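Local coordinates for E3 SUMO-protein ligase SIZ2 (Saccharomyces cerevisiae, PDB 6U75) that acts as an E3 ligase in the SUMO pathway, promoting attachment of SUMO to target proteins, possibly including septins, at residues 42-47 with 134-139; 77-80 with 85-88; 212-217 with 231-236; 245-250 with 258-263. All blocks are in the same frame, centred on the assembly; numbering follows the deposited sequence.

Interaction 1. Residues 42-47 with 134-139; sequences DLLKSN and CFIVEV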
loop_
_atom_site.group_PDB
_atom_site.type_symbol
_atom_site.label_atom_id
_atom_site.label_comp_id
_atom_site.label_asym_id
_atom_site.label_seq_id
_atom_site.Cartn_x
_atom_site.Cartn_y
_atom_site.Cartn_z
ATOM N N ASP A 42 26.437 8.118 2.137
ATOM C CA ASP A 42 26.867 7.960 0.752
ATOM C C ASP A 42 25.927 7.034 -0.006
ATOM O O ASP A 42 25.660 7.241 -1.194
ATOM C CB ASP A 42 28.297 7.423 0.700
ATOM C CG ASP A 42 29.307 8.388 1.288
ATOM O OD1 ASP A 42 29.024 9.603 1.322
ATOM O OD2 ASP A 42 30.388 7.930 1.712
ATOM N N LEU A 43 25.422 5.999 0.664
ATOM C CA LEU A 43 24.478 5.094 0.018
ATOM C C LEU A 43 23.170 5.807 -0.306
ATOM O O LEU A 43 22.630 5.653 -1.408
ATOM C CB LEU A 43 24.230 3.880 0.909
ATOM C CG LEU A 43 23.302 2.808 0.337
ATOM C CD1 LEU A 43 23.892 2.208 -0.931
ATOM C CD2 LEU A 43 23.038 1.732 1.376
ATOM N N LEU A 44 22.642 6.586 0.643
ATOM C CA LEU A 44 21.453 7.385 0.364
ATOM C C LEU A 44 21.682 8.314 -0.820
ATOM O O LEU A 44 20.789 8.507 -1.651
ATOM C CB LEU A 44 21.057 8.195 1.599
ATOM C CG LEU A 44 20.280 7.456 2.687
ATOM C CD1 LEU A 44 20.253 8.285 3.955
ATOM C CD2 LEU A 44 18.867 7.153 2.215
ATOM N N LYS A 45 22.874 8.905 -0.907
ATOM C CA LYS A 45 23.183 9.798 -2.018
ATOM C C LYS A 45 23.442 9.044 -3.318
ATOM O O LYS A 45 23.380 9.649 -4.393
ATOM C CB LYS A 45 24.390 10.666 -1.661
ATOM C CG LYS A 45 24.060 11.772 -0.668
ATOM C CD LYS A 45 25.211 12.059 0.284
ATOM C CE LYS A 45 24.844 13.155 1.277
ATOM N NZ LYS A 45 23.580 12.859 2.016
ATOM N N SER A 46 23.714 7.739 -3.247
ATOM C CA SER A 46 24.047 6.975 -4.443
ATOM C C SER A 46 22.831 6.687 -5.310
ATOM O O SER A 46 22.994 6.358 -6.490
ATOM C CB SER A 46 24.713 5.654 -4.054
ATOM O OG SER A 46 23.756 4.717 -3.589
ATOM N N ASN A 47 21.623 6.795 -4.761
ATOM C CA ASN A 47 20.416 6.475 -5.510
ATOM C C ASN A 47 19.283 7.365 -5.024
ATOM O O ASN A 47 19.009 7.426 -3.822
ATOM C CB ASN A 47 20.048 4.995 -5.350
ATOM C CG ASN A 47 19.012 4.539 -6.358
ATOM O OD1 ASN A 47 18.130 5.302 -6.749
ATOM N ND2 ASN A 47 19.117 3.287 -6.786
ATOM N N CYS A 134 14.464 1.093 12.018
ATOM C CA CYS A 134 14.788 2.048 10.967
ATOM C C CYS A 134 15.530 1.321 9.860
ATOM O O CYS A 134 16.460 0.556 10.134
ATOM C CB CYS A 134 15.636 3.206 11.499
ATOM S SG CYS A 134 14.833 4.185 12.780
ATOM N N PHE A 135 15.122 1.560 8.618
ATOM C CA PHE A 135 15.728 0.894 7.475
ATOM C C PHE A 135 15.969 1.895 6.360
ATOM O O PHE A 135 15.156 2.793 6.137
ATOM C CB PHE A 135 14.840 -0.235 6.930
ATOM C CG PHE A 135 14.726 -1.422 7.840
ATOM C CD1 PHE A 135 13.896 -1.387 8.946
ATOM C CD2 PHE A 135 15.434 -2.583 7.575
ATOM C CE1 PHE A 135 13.785 -2.483 9.779
ATOM C CE2 PHE A 135 15.326 -3.680 8.402
ATOM C CZ PHE A 135 14.502 -3.631 9.506
ATOM N N ILE A 136 17.074 1.728 5.655
ATOM C CA ILE A 136 17.206 2.332 4.338
ATOM C C ILE A 136 16.432 1.463 3.357
ATOM O O ILE A 136 16.510 0.230 3.402
ATOM C CB ILE A 136 18.685 2.478 3.942
ATOM C CG1 ILE A 136 19.403 3.349 4.975
ATOM C CG2 ILE A 136 18.810 3.081 2.545
ATOM C CD1 ILE A 136 20.790 3.792 4.568
ATOM N N VAL A 137 15.655 2.099 2.487
ATOM C CA VAL A 137 14.748 1.382 1.603
ATOM C C VAL A 137 14.740 2.054 0.241
ATOM O O VAL A 137 14.905 3.271 0.122
ATOM C CB VAL A 137 13.313 1.322 2.171
ATOM C CG1 VAL A 137 13.307 0.701 3.560
ATOM C CG2 VAL A 137 12.695 2.714 2.204
ATOM N N GLU A 138 14.542 1.243 -0.791
ATOM C CA GLU A 138 14.264 1.744 -2.130
ATOM C C GLU A 138 12.753 1.860 -2.280
ATOM O O GLU A 138 12.030 0.880 -2.068
ATOM C CB GLU A 138 14.846 0.818 -3.196
ATOM C CG GLU A 138 14.758 1.377 -4.608
ATOM C CD GLU A 138 15.329 0.432 -5.646
ATOM O OE1 GLU A 138 14.651 0.194 -6.668
ATOM O OE2 GLU A 138 16.450 -0.075 -5.437
ATOM N N VAL A 139 12.280 3.056 -2.624
ATOM C CA VAL A 139 10.854 3.329 -2.741
ATOM C C VAL A 139 10.459 3.285 -4.208
ATOM O O VAL A 139 11.262 3.573 -5.104
ATOM C CB VAL A 139 10.479 4.688 -2.109
ATOM C CG1 VAL A 139 10.886 4.725 -0.642
ATOM C CG2 VAL A 139 11.116 5.838 -2.880
#
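The carbonyl oxygen of Leu-43, whose side chain reaches across to Ile-136, is gripped twice by Ser-46. The serine OG donates to Leu-43 O over 2.6 Å, lying in the carbonyl plane on a lone pair with a C=O...OG angle of 127°. The second donor is the backbone: Ser-46 N lies 3.0 Å from Leu-43 O. The hydroxyl thus folds back onto its own helix, adding a second bond to Leu-43 O near where the chain leaves it.

Across the contact itself the packing is apolar and centres on Ile-136, which turns its side chain toward the helix. Its two branches share the work. The CG2 methyl, opposite the backbone N, meets Leu-44 CD2 at 4.1 Å, while CG1 lies opposite the carbonyl carbon (chi1 -59°) and carries CD1 to within 4.2 Å of Leu-44 CG. The same CD1 faces Leu-43 CD2 at 4.4 Å, leaving the isoleucine under two successive leucines of the helix. Further along, the extended side chain of Glu-138 brings OE2 to 4.5 Å from Asn-47 ND2, too far for a bond; the asparagine instead uses OD1 to accept from Ser-49 N.

Within the PINIT domain, helix 38-46 lies against strand 130-139, which is hydrogen-bonded to Val-12 on one neighbouring strand and to Tyr-53 on another. Leu-43 also touches Val-12, so the helix spans strands 12-21 and 130-139 of this antiparallel sheet.

Interaction 2. Residues 77-80 with 85-88; sequences PCEL and TKLE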
loop_
_atom_site.group_PDB
_atom_site.type_symbol
_atom_site.label_atom_id
_atom_site.label_comp_id
_atom_site.label_asym_id
_atom_site.label_seq_id
_atom_site.Cartn_x
_atom_site.Cartn_y
_atom_site.Cartn_z
ATOM N N PRO A 77 -2.821 7.639 19.886
ATOM C CA PRO A 77 -2.120 8.716 19.176
ATOM C C PRO A 77 -0.613 8.692 19.397
ATOM O O PRO A 77 -0.140 8.093 20.362
ATOM C CB PRO A 77 -2.726 9.974 19.787
ATOM C CG PRO A 77 -3.012 9.569 21.189
ATOM C CD PRO A 77 -3.499 8.144 21.091
ATOM N N CYS A 78 0.126 9.353 18.511
ATOM C CA CYS A 78 1.572 9.443 18.627
ATOM C C CYS A 78 2.033 10.770 18.050
ATOM O O CYS A 78 1.485 11.243 17.052
ATOM C CB CYS A 78 2.274 8.295 17.893
ATOM S SG CYS A 78 1.708 8.054 16.192
ATOM N N GLU A 79 3.042 11.361 18.682
ATOM C CA GLU A 79 3.719 12.534 18.142
ATOM C C GLU A 79 5.188 12.178 17.961
ATOM O O GLU A 79 5.897 11.935 18.943
ATOM C CB GLU A 79 3.546 13.747 19.054
ATOM C CG GLU A 79 4.285 14.988 18.578
ATOM C CD GLU A 79 3.661 16.270 19.090
ATOM O OE1 GLU A 79 2.420 16.397 19.016
ATOM O OE2 GLU A 79 4.407 17.150 19.569
ATOM N N LEU A 80 5.634 12.127 16.709
ATOM C CA LEU A 80 7.017 11.822 16.376
ATOM C C LEU A 80 7.760 13.118 16.088
ATOM O O LEU A 80 7.301 13.936 15.284
ATOM C CB LEU A 80 7.096 10.890 15.165
ATOM C CG LEU A 80 6.506 9.494 15.354
ATOM C CD1 LEU A 80 6.261 8.842 14.006
ATOM C CD2 LEU A 80 7.431 8.637 16.201
ATOM N N THR A 85 12.032 18.615 14.547
ATOM C CA THR A 85 10.969 18.802 13.570
ATOM C C THR A 85 9.925 17.704 13.724
ATOM O O THR A 85 10.255 16.515 13.690
ATOM C CB THR A 85 11.540 18.791 12.151
ATOM O OG1 THR A 85 12.436 19.896 11.981
ATOM C CG2 THR A 85 10.425 18.879 11.118
ATOM N N LYS A 86 8.668 18.105 13.899
ATOM C CA LYS A 86 7.586 17.135 13.963
ATOM C C LYS A 86 7.392 16.475 12.604
ATOM O O LYS A 86 7.563 17.098 11.554
ATOM C CB LYS A 86 6.285 17.806 14.406
ATOM C CG LYS A 86 5.086 16.862 14.454
ATOM C CD LYS A 86 3.806 17.582 14.852
ATOM C CE LYS A 86 2.596 16.666 14.716
ATOM N NZ LYS A 86 1.310 17.372 14.974
ATOM N N LEU A 87 7.032 15.195 12.635
ATOM C CA LEU A 87 6.764 14.436 11.421
ATOM C C LEU A 87 5.276 14.513 11.106
ATOM O O LEU A 87 4.446 14.003 11.869
ATOM C CB LEU A 87 7.207 12.984 11.579
ATOM C CG LEU A 87 8.704 12.762 11.799
ATOM C CD1 LEU A 87 8.993 11.290 12.028
ATOM C CD2 LEU A 87 9.509 13.289 10.620
ATOM N N GLU A 88 4.942 15.147 9.985
ATOM C CA GLU A 88 3.557 15.259 9.546
ATOM C C GLU A 88 3.054 14.002 8.849
ATOM O O GLU A 88 1.888 13.965 8.441
ATOM C CB GLU A 88 3.401 16.460 8.607
ATOM C CG GLU A 88 3.742 17.805 9.238
ATOM C CD GLU A 88 2.824 18.165 10.393
ATOM O OE1 GLU A 88 3.259 18.925 11.284
ATOM O OE2 GLU A 88 1.669 17.688 10.412
#
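Leu-80 and Leu-87 face each other across the hairpin of strands 79-82 and 85-86, joined by backbone and side chain alike. Leu-87 N donates to Leu-80 O over 2.9 Å in a fairly straight bond, 164° at the hydrogen. Lys-86 CA, 3.5 Å from Leu-80 O, adds a CA-H...O contact to the same acceptor.

From this bond the side chain of Leu-87 runs back over its partner. CB starts beside the carbonyl, 3.8 Å from Leu-80 O, and also lies near Leu-80 CB. With CG opposite the carbonyl carbon (chi1 -63°), the branch point stays near that oxygen and the leucine CB, and CD1 then reaches furthest, lying 3.7 Å from Leu-80 CB and 4.2 Å from Leu-80 CD1. The two leucines cross at a slant, and Leu-87 also touches Leu-106 and Tyr-109, while Leu-80 packs on Val-91 and on Leu-121 of the adjoining strand 117-123. Replacing Leu-87 with an alanine would probably open a gap beside Leu-80 CB and take away the apolar cover shared with Leu-106 and Tyr-109.

On the exposed part, Lys-86 stretches out fully, passing Leu-80 O with its CG and ending with NZ 4.3 Å from Glu-79 OE1. That is beyond a salt bridge, so the opposite charges probably attract only mildly. The chemistry is therefore divided: a backbone bond and buried leucines hold this hairpin of the PINIT domain together, and the charged pair, on the solvent side, probably adds only a weak attraction.

Interaction 3. Residues 212-217 with 231-236; sequences LWFLHS and HPIKFD
At the edge of the Phe-235 ring, near its plane, sits Leu-215 CD2, equally 3.9 Å from Phe-235 CE1 and from Phe-235 CD1, so that the methyl abuts one C-C bond of the ring; the two side chains cross at about a right angle. The same ring makes a cation-pi contact with Arg-152. The Phe-214 ring is met obliquely by Ile-233, whose CD1 lies 3.9 Å from Phe-214 CZ. These two side chains come from opposite directions, the ring leaving the helix and the isoleucine leaving the loop. The Phe-214 ring also meets two aromatic neighbours, Phe-209 and, with planes at about 75°, Trp-224.

Torsions explain the reach. Phe-214 has CG opposite its backbone N (chi1 176°), which sends the ring out from helix 211-218 toward the loop. Ile-233 places CG1 between the backbone N and the carbonyl carbon (chi1 56°), and CD1 at the end of that branch touches the ring.

Phe-214, Leu-215, Ile-233 and Phe-235 are all buried, and no hydrogen bond crosses between 212-217 and 231-236. Leu-215 and Phe-235 both continue onto Leu-145 of helix 142-150. The Ile-233 side chain comes within about 4 Å of that of Cys-226, a ligand of the zinc ion with Cys-203, His-205 and Cys-229. The contact is thus purely hydrophobic and places an apolar wall of the SP-RING beside its metal site, so Ile-233 presents only hydrocarbon to the Cys-226 side chain.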
loop_
_atom_site.group_PDB
_atom_site.type_symbol
_atom_site.label_atom_id
_atom_site.label_comp_id
_atom_site.label_asym_id
_atom_site.label_seq_id
_atom_site.Cartn_x
_atom_site.Cartn_y
_atom_site.Cartn_z
ATOM N N LEU A 212 -4.069 2.298 -11.516
ATOM C CA LEU A 212 -3.285 3.429 -11.036
ATOM C C LEU A 212 -3.956 4.095 -9.841
ATOM O O LEU A 212 -3.290 4.427 -8.854
ATOM C CB LEU A 212 -3.069 4.436 -12.165
ATOM C CG LEU A 212 -2.150 5.614 -11.842
ATOM C CD1 LEU A 212 -0.791 5.122 -11.372
ATOM C CD2 LEU A 212 -1.999 6.522 -13.050
ATOM N N TRP A 213 -5.274 4.288 -9.904
ATOM C CA TRP A 213 -5.976 4.873 -8.768
ATOM C C TRP A 213 -5.981 3.938 -7.567
ATOM O O TRP A 213 -5.912 4.402 -6.423
ATOM C CB TRP A 213 -7.402 5.241 -9.167
ATOM C CG TRP A 213 -7.485 6.558 -9.867
ATOM C CD1 TRP A 213 -7.563 6.773 -11.212
ATOM C CD2 TRP A 213 -7.489 7.851 -9.252
ATOM N NE1 TRP A 213 -7.621 8.121 -11.472
ATOM C CE2 TRP A 213 -7.577 8.805 -10.285
ATOM C CE3 TRP A 213 -7.431 8.294 -7.928
ATOM C CZ2 TRP A 213 -7.608 10.173 -10.035
ATOM C CZ3 TRP A 213 -7.462 9.653 -7.682
ATOM C CH2 TRP A 213 -7.550 10.577 -8.730
ATOM N N PHE A 214 -6.052 2.627 -7.799
ATOM C CA PHE A 214 -5.947 1.680 -6.695
ATOM C C PHE A 214 -4.588 1.792 -6.013
ATOM O O PHE A 214 -4.502 1.843 -4.781
ATOM C CB PHE A 214 -6.181 0.258 -7.199
ATOM C CG PHE A 214 -5.999 -0.796 -6.144
ATOM C CD1 PHE A 214 -7.001 -1.058 -5.226
ATOM C CD2 PHE A 214 -4.826 -1.527 -6.073
ATOM C CE1 PHE A 214 -6.836 -2.027 -4.256
ATOM C CE2 PHE A 214 -4.655 -2.499 -5.105
ATOM C CZ PHE A 214 -5.662 -2.748 -4.195
ATOM N N LEU A 215 -3.512 1.832 -6.802
ATOM C CA LEU A 215 -2.179 1.969 -6.223
ATOM C C LEU A 215 -2.011 3.308 -5.519
ATOM O O LEU A 215 -1.295 3.396 -4.514
ATOM C CB LEU A 215 -1.115 1.805 -7.309
ATOM C CG LEU A 215 -0.990 0.407 -7.920
ATOM C CD1 LEU A 215 -0.088 0.440 -9.141
ATOM C CD2 LEU A 215 -0.463 -0.584 -6.894
ATOM N N HIS A 216 -2.651 4.360 -6.033
ATOM C CA HIS A 216 -2.616 5.651 -5.356
ATOM C C HIS A 216 -3.324 5.581 -4.009
ATOM O O HIS A 216 -2.833 6.121 -3.012
ATOM C CB HIS A 216 -3.253 6.716 -6.249
ATOM C CG HIS A 216 -3.384 8.058 -5.599
ATOM N ND1 HIS A 216 -2.336 8.949 -5.508
ATOM C CD2 HIS A 216 -4.446 8.666 -5.017
ATOM C CE1 HIS A 216 -2.745 10.045 -4.893
ATOM N NE2 HIS A 216 -4.021 9.899 -4.587
ATOM N N SER A 217 -4.478 4.914 -3.964
ATOM C CA SER A 217 -5.198 4.748 -2.706
ATOM C C SER A 217 -4.378 3.941 -1.707
ATOM O O SER A 217 -4.263 4.313 -0.533
ATOM C CB SER A 217 -6.544 4.071 -2.969
ATOM O OG SER A 217 -7.167 3.681 -1.758
ATOM N N HIS A 231 -12.392 -8.413 -0.904
ATOM C CA HIS A 231 -11.514 -9.530 -0.593
ATOM C C HIS A 231 -10.076 -9.033 -0.461
ATOM O O HIS A 231 -9.652 -8.151 -1.215
ATOM C CB HIS A 231 -11.592 -10.605 -1.677
ATOM C CG HIS A 231 -12.657 -11.629 -1.439
ATOM N ND1 HIS A 231 -13.845 -11.645 -2.138
ATOM C CD2 HIS A 231 -12.712 -12.675 -0.580
ATOM C CE1 HIS A 231 -14.586 -12.656 -1.720
ATOM N NE2 HIS A 231 -13.921 -13.297 -0.775
ATOM N N PRO A 232 -9.301 -9.571 0.483
ATOM C CA PRO A 232 -7.888 -9.172 0.585
ATOM C C PRO A 232 -7.099 -9.699 -0.604
ATOM O O PRO A 232 -7.070 -10.905 -0.860
ATOM C CB PRO A 232 -7.434 -9.812 1.901
ATOM C CG PRO A 232 -8.339 -10.978 2.080
ATOM C CD PRO A 232 -9.667 -10.565 1.508
ATOM N N ILE A 233 -6.467 -8.786 -1.337
ATOM C CA ILE A 233 -5.655 -9.132 -2.492
ATOM C C ILE A 233 -4.232 -8.641 -2.251
ATOM O O ILE A 233 -3.942 -7.956 -1.270
ATOM C CB ILE A 233 -6.220 -8.552 -3.802
ATOM C CG1 ILE A 233 -6.389 -7.035 -3.691
ATOM C CG2 ILE A 233 -7.547 -9.210 -4.141
ATOM C CD1 ILE A 233 -6.825 -6.379 -4.982
ATOM N N LYS A 234 -3.342 -9.010 -3.167
ATOM C CA LYS A 234 -1.933 -8.661 -3.076
ATOM C C LYS A 234 -1.470 -8.085 -4.406
ATOM O O LYS A 234 -2.071 -8.325 -5.456
ATOM C CB LYS A 234 -1.085 -9.879 -2.685
ATOM C CG LYS A 234 -1.391 -10.399 -1.285
ATOM C CD LYS A 234 -1.418 -11.920 -1.224
ATOM C CE LYS A 234 -0.021 -12.515 -1.223
ATOM N NZ LYS A 234 -0.060 -14.005 -1.208
ATOM N N PHE A 235 -0.383 -7.313 -4.342
ATOM C CA PHE A 235 0.078 -6.578 -5.515
ATOM C C PHE A 235 0.311 -7.503 -6.704
ATOM O O PHE A 235 -0.044 -7.166 -7.839
ATOM C CB PHE A 235 1.356 -5.813 -5.176
ATOM C CG PHE A 235 1.979 -5.124 -6.354
ATOM C CD1 PHE A 235 1.348 -4.053 -6.958
ATOM C CD2 PHE A 235 3.198 -5.547 -6.855
ATOM C CE1 PHE A 235 1.916 -3.419 -8.042
ATOM C CE2 PHE A 235 3.772 -4.915 -7.938
ATOM C CZ PHE A 235 3.130 -3.850 -8.533
ATOM N N ASP A 236 0.905 -8.673 -6.466
ATOM C CA ASP A 236 1.252 -9.571 -7.561
ATOM C C ASP A 236 0.040 -10.253 -8.183
ATOM O O ASP A 236 0.191 -10.920 -9.211
ATOM C CB ASP A 236 2.245 -10.626 -7.071
ATOM C CG ASP A 236 3.575 -10.024 -6.659
ATOM O OD1 ASP A 236 4.001 -9.033 -7.289
ATOM O OD2 ASP A 236 4.194 -10.540 -5.705
#

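Interaction 4. Residues 245-250 with 258-263; sequences DNIIQN and VEISVD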
loop_
_atom_site.group_PDB
_atom_site.type_symbol
_atom_site.label_atom_id
_atom_site.label_comp_id
_atom_site.label_asym_id
_atom_site.label_seq_id
_atom_site.Cartn_x
_atom_site.Cartn_y
_atom_site.Cartn_z
ATOM N N ASP A 245 -10.926 -3.825 -21.127
ATOM C CA ASP A 245 -9.991 -2.956 -21.833
ATOM C C ASP A 245 -10.398 -2.783 -23.291
ATOM O O ASP A 245 -10.391 -1.664 -23.819
ATOM C CB ASP A 245 -8.575 -3.521 -21.732
ATOM C CG ASP A 245 -7.552 -2.661 -22.445
ATOM O OD1 ASP A 245 -7.275 -1.543 -21.960
ATOM O OD2 ASP A 245 -7.027 -3.102 -23.488
ATOM N N ASN A 246 -10.761 -3.880 -23.958
ATOM C CA ASN A 246 -11.190 -3.787 -25.348
ATOM C C ASN A 246 -12.515 -3.045 -25.465
ATOM O O ASN A 246 -12.726 -2.290 -26.421
ATOM C CB ASN A 246 -11.302 -5.182 -25.960
ATOM C CG ASN A 246 -9.971 -5.904 -26.009
ATOM O OD1 ASN A 246 -8.914 -5.291 -25.864
ATOM N ND2 ASN A 246 -10.016 -7.215 -26.220
ATOM N N ILE A 247 -13.421 -3.246 -24.506
ATOM C CA ILE A 247 -14.681 -2.505 -24.535
ATOM C C ILE A 247 -14.415 -1.008 -24.436
ATOM O O ILE A 247 -15.049 -0.203 -25.127
ATOM C CB ILE A 247 -15.622 -2.990 -23.417
ATOM C CG1 ILE A 247 -16.085 -4.418 -23.712
ATOM C CG2 ILE A 247 -16.818 -2.045 -23.280
ATOM C CD1 ILE A 247 -17.036 -4.989 -22.682
ATOM N N ILE A 248 -13.470 -0.613 -23.581
ATOM C CA ILE A 248 -13.170 0.806 -23.415
ATOM C C ILE A 248 -12.498 1.361 -24.665
ATOM O O ILE A 248 -12.845 2.449 -25.141
ATOM C CB ILE A 248 -12.301 1.029 -22.165
ATOM C CG1 ILE A 248 -13.085 0.674 -20.900
ATOM C CG2 ILE A 248 -11.817 2.474 -22.108
ATOM C CD1 ILE A 248 -12.232 0.612 -19.650
ATOM N N GLN A 249 -11.523 0.632 -25.214
ATOM C CA GLN A 249 -10.812 1.119 -26.391
ATOM C C GLN A 249 -11.726 1.257 -27.602
ATOM O O GLN A 249 -11.355 1.932 -28.569
ATOM C CB GLN A 249 -9.648 0.187 -26.728
ATOM C CG GLN A 249 -8.527 0.192 -25.698
ATOM C CD GLN A 249 -7.857 1.546 -25.569
ATOM O OE1 GLN A 249 -8.415 2.474 -24.984
ATOM N NE2 GLN A 249 -6.654 1.666 -26.120
ATOM N N ASN A 250 -12.904 0.641 -27.574
ATOM C CA ASN A 250 -13.859 0.689 -28.673
ATOM C C ASN A 250 -15.163 1.339 -28.225
ATOM O O ASN A 250 -16.259 0.893 -28.574
ATOM C CB ASN A 250 -14.111 -0.711 -29.227
ATOM C CG ASN A 250 -12.825 -1.429 -29.595
ATOM O OD1 ASN A 250 -12.527 -2.502 -29.070
ATOM N ND2 ASN A 250 -12.052 -0.836 -30.498
ATOM N N VAL A 258 -22.566 -0.250 -19.766
ATOM C CA VAL A 258 -22.752 -1.087 -20.943
ATOM C C VAL A 258 -23.580 -2.301 -20.544
ATOM O O VAL A 258 -23.483 -2.798 -19.419
ATOM C CB VAL A 258 -21.396 -1.507 -21.559
ATOM C CG1 VAL A 258 -21.593 -2.590 -22.588
ATOM C CG2 VAL A 258 -20.696 -0.306 -22.187
ATOM N N GLU A 259 -24.410 -2.769 -21.472
ATOM C CA GLU A 259 -25.282 -3.915 -21.255
ATOM C C GLU A 259 -24.618 -5.165 -21.813
ATOM O O GLU A 259 -24.145 -5.162 -22.955
ATOM C CB GLU A 259 -26.638 -3.693 -21.926
ATOM C CG GLU A 259 -27.723 -4.650 -21.469
ATOM C CD GLU A 259 -28.973 -4.564 -22.323
ATOM O OE1 GLU A 259 -29.474 -5.624 -22.755
ATOM O OE2 GLU A 259 -29.450 -3.435 -22.569
ATOM N N ILE A 260 -24.595 -6.229 -21.012
ATOM C CA ILE A 260 -23.945 -7.487 -21.352
ATOM C C ILE A 260 -24.990 -8.590 -21.285
ATOM O O ILE A 260 -25.767 -8.658 -20.324
ATOM C CB ILE A 260 -22.776 -7.794 -20.398
ATOM C CG1 ILE A 260 -21.665 -6.751 -20.543
ATOM C CG2 ILE A 260 -22.240 -9.199 -20.643
ATOM C CD1 ILE A 260 -20.717 -7.018 -21.684
ATOM N N SER A 261 -25.005 -9.451 -22.296
ATOM C CA SER A 261 -25.907 -10.588 -22.368
ATOM C C SER A 261 -25.111 -11.884 -22.229
ATOM O O SER A 261 -23.884 -11.879 -22.089
ATOM C CB SER A 261 -26.698 -10.559 -23.679
ATOM O OG SER A 261 -25.831 -10.498 -24.798
ATOM N N VAL A 262 -25.828 -13.010 -22.269
ATOM C CA VAL A 262 -25.179 -14.312 -22.161
ATOM C C VAL A 262 -24.269 -14.577 -23.352
ATOM O O VAL A 262 -23.374 -15.425 -23.268
ATOM C CB VAL A 262 -26.232 -15.432 -22.024
ATOM C CG1 VAL A 262 -25.558 -16.765 -21.729
ATOM C CG2 VAL A 262 -27.244 -15.089 -20.939
ATOM N N ASP A 263 -24.472 -13.868 -24.462
ATOM C CA ASP A 263 -23.665 -14.079 -25.656
ATOM C C ASP A 263 -22.248 -13.544 -25.516
ATOM O O ASP A 263 -21.390 -13.891 -26.335
ATOM C CB ASP A 263 -24.331 -13.415 -26.863
ATOM C CG ASP A 263 -25.801 -13.764 -26.987
ATOM O OD1 ASP A 263 -26.602 -13.270 -26.164
ATOM O OD2 ASP A 263 -26.156 -14.531 -27.906
#
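Ile-247 carries the better-packed, buried part of this contact, facing both Val-258 and Ile-260. Its two branches divide the strand between them. CG2 meets Val-258 CG2 at 4.4 Å, and the longer branch, its CG1 beside the backbone N (chi1 -68°), carries CD1 to 4.3 Å from Ile-260 CD1. All three residues are buried, yet the touch is light: methyl rests against methyl, no hydrogen bond crosses, and little surface is covered. Trp-266 supplies the common neighbour, touching Ile-247, Val-258 and Ile-260 alike.

Toward the end of the helix the backbone bonding weakens. Gln-249 N still bonds firmly to Asp-245 O at 2.9 Å, but the next amide, Asn-250 N, makes only weak bonds, one to Asn-246 O at 3.2 Å and another to Ile-247 O. Gln-249 and Asn-250 are exposed, as is Asp-263 beyond the strand.

Through Ile-247, helix 242-249 thus packs on a small antiparallel sheet, in which strand 257-260 runs between 181-184 and 266-268. Ile-247 also touches Leu-183, and Ile-260 reaches Ile-164 of helix 157-168, which joins helices and sheet into one apolar cluster.

Interactions 1 and 2 belong to the PINIT domain but to different antiparallel sheets: the first lays a helix on a sheet at the surface, the second closes a hairpin at a sheet's outer strand. Interactions 3 and 4 lie in the C-terminal, SP-RING-containing part of the chain, their centres about 24 Å apart, and both are buried. Three of the four have no hydrogen bond across their segments and rest mainly on apolar packing; only interaction 2 adds a hydrogen bond between backbones. Interaction 3 alone approaches the zinc site. Interactions 2 and 4 are about 49 Å apart between centres, on opposite sides of the elongated chain's centre.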